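Long-range contact in uncharacterized protein VP0806 (Vibrio parahaemolyticus, PDB 2R5S), which is of unknown function, its crystallised part being the tetratricopeptide-repeat domain of a thioredoxin-domain protein that may have protein-disulfide reductase activity: residues A[38-50]-A[62-75]. Residues are numbered along the deposited sequence; the frame is centred on the assembly and turned at random. Where two conformers were deposited one is given.
Sequences SRGDVKLAKADCL and LLATIPLEYQDNSY
Leu62 fits its side chain as a knob into the hole formed by Lys43, Lys46, Ala47 and Leu50, joining helices 40-52 and 56-63 in a tetratricopeptide-repeat fold. Leu62 swings CG away from its own backbone N (chi1 -174°), which brings CD2 to 3.6 Å from Lys46 CG and against Lys43 O and Ala47 N, a hydrogen-bonded pair of the helix. Beside it, Leu63 CD2 lies 3.7 Å from Ala47 CB. One turn nearer the start of helix 40-52, Lys43 stretches its extended chain past Leu62 and delivers its ammonium to Thr65, where NZ donates to both OG1 and the carbonyl O, each at 3.1 Å; the second bond arrives above the carbonyl plane. Leu44 turns toward the loop and the start of helix 73-88: its CD1 presses on Ile66 CD1 at 3.3 Å, tighter than usual van der Waals contact, while its CD2 lies 3.8 Å from Tyr70 O. At the N-terminal end of helix 40-52 the Tyr70 ring lies flat on Gly40, whose CA sits 3.6 Å from the ring centroid in a CH-pi contact, 11° off the ring normal, with Asp41 N over the same face. Farther out, Arg39 grips Asp41 side-on through NE and NH1 in a salt bridge. Elsewhere on helix 40-52, Val42 and Cys49 pack against helices 9-18 and 22-30. Thr65, inside the type I turn from Leu63 to Ile66, is itself held: its OG1 donates to Leu62 O at 2.9 Å, in the carbonyl plane.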
loop_
_atom_site.group_PDB
_atom_site.type_symbol
_atom_site.label_atom_id
_atom_site.label_comp_id
_atom_site.label_asym_id
_atom_site.label_seq_id
_atom_site.Cartn_x
_atom_site.Cartn_y
_atom_site.Cartn_z
ATOM N N SER A 38 -6.566 16.276 -12.705
ATOM C CA SER A 38 -6.830 17.083 -11.543
ATOM C C SER A 38 -8.314 17.439 -11.448
ATOM O O SER A 38 -8.728 18.113 -10.527
ATOM C CB SER A 38 -5.957 18.365 -11.636
ATOM O OG SER A 38 -6.712 19.320 -12.373
ATOM N N ARG A 39 -9.143 16.938 -12.381
ATOM C CA ARG A 39 -10.577 17.167 -12.267
ATOM C C ARG A 39 -11.022 16.535 -10.952
ATOM O O ARG A 39 -10.573 15.457 -10.598
ATOM C CB ARG A 39 -11.326 16.579 -13.455
ATOM C CG ARG A 39 -12.500 17.419 -13.895
ATOM C CD ARG A 39 -13.043 16.840 -15.203
ATOM N NE ARG A 39 -13.941 15.712 -14.969
ATOM C CZ ARG A 39 -14.647 15.143 -15.940
ATOM N NH1 ARG A 39 -15.502 14.132 -15.668
ATOM N NH2 ARG A 39 -14.501 15.581 -17.194
ATOM N N GLY A 40 -11.880 17.200 -10.205
ATOM C CA GLY A 40 -12.142 16.758 -8.856
ATOM C C GLY A 40 -12.836 15.385 -8.842
ATOM O O GLY A 40 -12.774 14.709 -7.833
ATOM N N ASP A 41 -13.497 14.962 -9.915
ATOM C CA ASP A 41 -14.200 13.629 -9.872
ATOM C C ASP A 41 -13.164 12.534 -10.152
ATOM O O ASP A 41 -13.266 11.454 -9.626
ATOM C CB ASP A 41 -15.401 13.525 -10.837
ATOM C CG ASP A 41 -15.065 13.843 -12.309
ATOM O OD1 ASP A 41 -14.071 14.504 -12.617
ATOM O OD2 ASP A 41 -15.845 13.460 -13.196
ATOM N N VAL A 42 -12.087 12.880 -10.903
ATOM C CA VAL A 42 -11.052 11.917 -11.249
ATOM C C VAL A 42 -10.202 11.682 -10.023
ATOM O O VAL A 42 -9.882 10.516 -9.711
ATOM C CB VAL A 42 -10.239 12.281 -12.521
ATOM C CG1 VAL A 42 -9.155 11.265 -12.770
ATOM C CG2 VAL A 42 -11.146 12.237 -13.715
ATOM N N LYS A 43 -9.900 12.753 -9.288
ATOM C CA LYS A 43 -9.336 12.648 -7.951
ATOM C C LYS A 43 -10.056 11.763 -6.998
ATOM O O LYS A 43 -9.435 10.974 -6.357
ATOM C CB LYS A 43 -9.220 14.038 -7.271
ATOM C CG LYS A 43 -8.100 14.872 -7.917
ATOM C CD LYS A 43 -8.016 16.233 -7.133
ATOM C CE LYS A 43 -6.736 16.999 -7.490
ATOM N NZ LYS A 43 -6.827 18.338 -6.745
ATOM N N LEU A 44 -11.350 11.876 -6.887
ATOM C CA LEU A 44 -12.061 10.946 -6.011
ATOM C C LEU A 44 -11.804 9.507 -6.464
ATOM O O LEU A 44 -11.322 8.715 -5.710
ATOM C CB LEU A 44 -13.570 11.258 -5.995
ATOM C CG LEU A 44 -14.175 12.364 -5.113
ATOM C CD1 LEU A 44 -13.177 12.975 -4.130
ATOM C CD2 LEU A 44 -14.941 13.407 -5.894
ATOM N N ALA A 45 -12.156 9.166 -7.690
ATOM C CA ALA A 45 -11.760 7.882 -8.362
ATOM C C ALA A 45 -10.365 7.382 -7.944
ATOM O O ALA A 45 -10.199 6.248 -7.523
ATOM C CB ALA A 45 -11.777 8.080 -9.931
ATOM N N LYS A 46 -9.364 8.239 -8.106
ATOM C CA LYS A 46 -7.964 7.879 -7.862
ATOM C C LYS A 46 -7.786 7.599 -6.351
ATOM O O LYS A 46 -7.182 6.577 -5.964
ATOM C CB LYS A 46 -7.023 8.988 -8.389
ATOM C CG LYS A 46 -5.562 8.806 -7.991
ATOM C CD LYS A 46 -4.590 9.747 -8.778
ATOM C CE LYS A 46 -3.123 9.414 -8.593
ATOM N NZ LYS A 46 -2.131 10.617 -8.841
ATOM N N ALA A 47 -8.420 8.428 -5.507
ATOM C CA ALA A 47 -8.404 8.245 -4.050
ATOM C C ALA A 47 -8.983 6.912 -3.669
ATOM O O ALA A 47 -8.406 6.232 -2.866
ATOM C CB ALA A 47 -9.147 9.314 -3.395
ATOM N N ASP A 48 -10.138 6.547 -4.235
ATOM C CA ASP A 48 -10.767 5.261 -3.967
ATOM C C ASP A 48 -9.811 4.161 -4.391
ATOM O O ASP A 48 -9.752 3.144 -3.746
ATOM C CB ASP A 48 -12.050 5.190 -4.779
ATOM C CG ASP A 48 -12.852 3.990 -4.499
ATOM O OD1 ASP A 48 -12.758 3.435 -3.400
ATOM O OD2 ASP A 48 -13.659 3.613 -5.379
ATOM N N CYS A 49 -9.061 4.364 -5.486
ATOM C CA CYS A 49 -8.195 3.315 -5.966
ATOM C C CYS A 49 -6.984 3.129 -5.013
ATOM O O CYS A 49 -6.514 1.990 -4.726
ATOM C CB CYS A 49 -7.742 3.616 -7.406
ATOM S SG CYS A 49 -9.007 3.338 -8.669
ATOM N N LEU A 50 -6.468 4.232 -4.514
ATOM C CA LEU A 50 -5.296 4.156 -3.659
ATOM C C LEU A 50 -5.673 3.361 -2.380
ATOM O O LEU A 50 -4.974 2.436 -1.909
ATOM C CB LEU A 50 -4.825 5.562 -3.328
ATOM C CG LEU A 50 -4.300 6.289 -4.538
ATOM C CD1 LEU A 50 -3.986 7.753 -4.182
ATOM C CD2 LEU A 50 -3.030 5.586 -5.005
ATOM N N LEU A 62 -3.709 12.813 -1.363
ATOM C CA LEU A 62 -4.667 13.160 -2.436
ATOM C C LEU A 62 -5.965 13.721 -1.901
ATOM O O LEU A 62 -6.398 14.794 -2.331
ATOM C CB LEU A 62 -5.044 11.992 -3.373
ATOM C CG LEU A 62 -5.923 12.418 -4.543
ATOM C CD1 LEU A 62 -5.176 13.486 -5.391
ATOM C CD2 LEU A 62 -6.193 11.201 -5.365
ATOM N N LEU A 63 -6.608 12.997 -1.010
ATOM C CA LEU A 63 -7.859 13.550 -0.396
ATOM C C LEU A 63 -7.801 14.942 0.157
ATOM O O LEU A 63 -8.802 15.597 0.185
ATOM C CB LEU A 63 -8.388 12.649 0.660
ATOM C CG LEU A 63 -8.852 11.339 0.038
ATOM C CD1 LEU A 63 -9.027 10.398 1.137
ATOM C CD2 LEU A 63 -10.154 11.585 -0.657
ATOM N N ALA A 64 -6.623 15.406 0.555
ATOM C CA ALA A 64 -6.425 16.738 1.161
ATOM C C ALA A 64 -6.446 17.867 0.145
ATOM O O ALA A 64 -6.444 19.059 0.512
ATOM C CB ALA A 64 -5.096 16.770 1.897
ATOM N N THR A 65 -6.429 17.509 -1.141
ATOM C CA THR A 65 -6.532 18.495 -2.227
ATOM C C THR A 65 -7.949 18.482 -2.891
ATOM O O THR A 65 -8.134 19.043 -3.971
ATOM C CB THR A 65 -5.495 18.180 -3.373
ATOM O OG1 THR A 65 -5.939 16.994 -4.087
ATOM C CG2 THR A 65 -4.071 17.987 -2.839
ATOM N N ILE A 66 -8.929 17.800 -2.305
ATOM C CA ILE A 66 -10.231 17.754 -2.971
ATOM C C ILE A 66 -10.820 19.088 -2.557
ATOM O O ILE A 66 -10.886 19.307 -1.332
ATOM C CB ILE A 66 -11.141 16.725 -2.387
ATOM C CG1 ILE A 66 -10.460 15.370 -2.398
ATOM C CG2 ILE A 66 -12.507 16.700 -3.192
ATOM C CD1 ILE A 66 -10.362 14.742 -3.758
ATOM N N PRO A 67 -11.275 19.947 -3.533
ATOM C CA PRO A 67 -11.858 21.269 -3.210
ATOM C C PRO A 67 -13.266 21.081 -2.677
ATOM O O PRO A 67 -13.866 20.014 -2.836
ATOM C CB PRO A 67 -11.945 21.982 -4.567
ATOM C CG PRO A 67 -11.243 21.152 -5.554
ATOM C CD PRO A 67 -11.286 19.714 -4.991
ATOM N N LEU A 68 -13.818 22.131 -2.105
ATOM C CA LEU A 68 -15.087 22.034 -1.393
ATOM C C LEU A 68 -16.297 21.539 -2.221
ATOM O O LEU A 68 -17.072 20.643 -1.785
ATOM C CB LEU A 68 -15.374 23.394 -0.797
ATOM C CG LEU A 68 -16.405 23.350 0.293
ATOM C CD1 LEU A 68 -15.824 22.680 1.504
ATOM C CD2 LEU A 68 -16.834 24.788 0.629
ATOM N N GLU A 69 -16.449 22.134 -3.408
ATOM C CA GLU A 69 -17.501 21.769 -4.354
ATOM C C GLU A 69 -17.531 20.283 -4.728
ATOM O O GLU A 69 -18.498 19.824 -5.333
ATOM C CB GLU A 69 -17.404 22.618 -5.621
ATOM C CG GLU A 69 -16.132 22.476 -6.439
ATOM C CD GLU A 69 -15.095 23.572 -6.107
ATOM O OE1 GLU A 69 -15.121 24.102 -4.990
ATOM O OE2 GLU A 69 -14.266 23.926 -6.964
ATOM N N TYR A 70 -16.464 19.551 -4.382
ATOM C CA TYR A 70 -16.400 18.101 -4.598
ATOM C C TYR A 70 -16.449 17.219 -3.366
ATOM O O TYR A 70 -16.406 15.978 -3.498
ATOM C CB TYR A 70 -15.177 17.731 -5.398
ATOM C CG TYR A 70 -15.257 18.037 -6.876
ATOM C CD1 TYR A 70 -16.043 17.249 -7.736
ATOM C CD2 TYR A 70 -14.556 19.118 -7.410
ATOM C CE1 TYR A 70 -16.128 17.519 -9.084
ATOM C CE2 TYR A 70 -14.612 19.397 -8.761
ATOM C CZ TYR A 70 -15.379 18.571 -9.587
ATOM O OH TYR A 70 -15.416 18.840 -10.932
ATOM N N GLN A 71 -16.517 17.860 -2.200
ATOM C CA GLN A 71 -16.611 17.207 -0.887
ATOM C C GLN A 71 -17.956 16.570 -0.707
ATOM O O GLN A 71 -18.807 16.936 0.120
ATOM C CB GLN A 71 -16.188 18.131 0.269
ATOM C CG GLN A 71 -14.616 18.283 0.251
ATOM C CD GLN A 71 -14.076 19.246 1.286
ATOM O OE1 GLN A 71 -14.787 19.640 2.231
ATOM N NE2 GLN A 71 -12.816 19.649 1.109
ATOM N N ASP A 72 -18.050 15.568 -1.539
ATOM C CA ASP A 72 -19.139 14.700 -1.840
ATOM C C ASP A 72 -19.493 13.721 -0.759
ATOM O O ASP A 72 -18.724 13.485 0.176
ATOM C CB ASP A 72 -18.528 13.757 -2.897
ATOM C CG ASP A 72 -19.390 13.562 -4.029
ATOM O OD1 ASP A 72 -20.502 14.133 -4.024
ATOM O OD2 ASP A 72 -18.950 12.848 -4.935
ATOM N N ASN A 73 -20.588 13.038 -1.020
ATOM C CA ASN A 73 -20.958 11.859 -0.271
ATOM C C ASN A 73 -19.858 10.810 -0.404
ATOM O O ASN A 73 -19.504 10.124 0.551
ATOM C CB ASN A 73 -22.251 11.268 -0.848
ATOM C CG ASN A 73 -23.251 10.887 0.210
ATOM O OD1 ASN A 73 -24.458 10.927 -0.037
ATOM N ND2 ASN A 73 -22.772 10.526 1.396
ATOM N N SER A 74 -19.301 10.682 -1.587
ATOM C CA SER A 74 -18.334 9.652 -1.781
ATOM C C SER A 74 -17.025 10.092 -1.088
ATOM O O SER A 74 -16.401 9.299 -0.431
ATOM C CB SER A 74 -18.184 9.330 -3.260
ATOM O OG SER A 74 -17.705 10.449 -3.979
ATOM N N TYR A 75 -16.667 11.356 -1.169
ATOM C CA TYR A 75 -15.482 11.911 -0.498
ATOM C C TYR A 75 -15.614 11.687 1.008
ATOM O O TYR A 75 -14.707 11.138 1.615
ATOM C CB TYR A 75 -15.427 13.398 -0.760
ATOM C CG TYR A 75 -14.494 14.179 0.143
ATOM C CD1 TYR A 75 -13.132 14.285 -0.137
ATOM C CD2 TYR A 75 -14.978 14.807 1.268
ATOM C CE1 TYR A 75 -12.273 14.991 0.720
ATOM C CE2 TYR A 75 -14.153 15.491 2.097
ATOM C CZ TYR A 75 -12.805 15.600 1.806
ATOM O OH TYR A 75 -12.000 16.334 2.665
#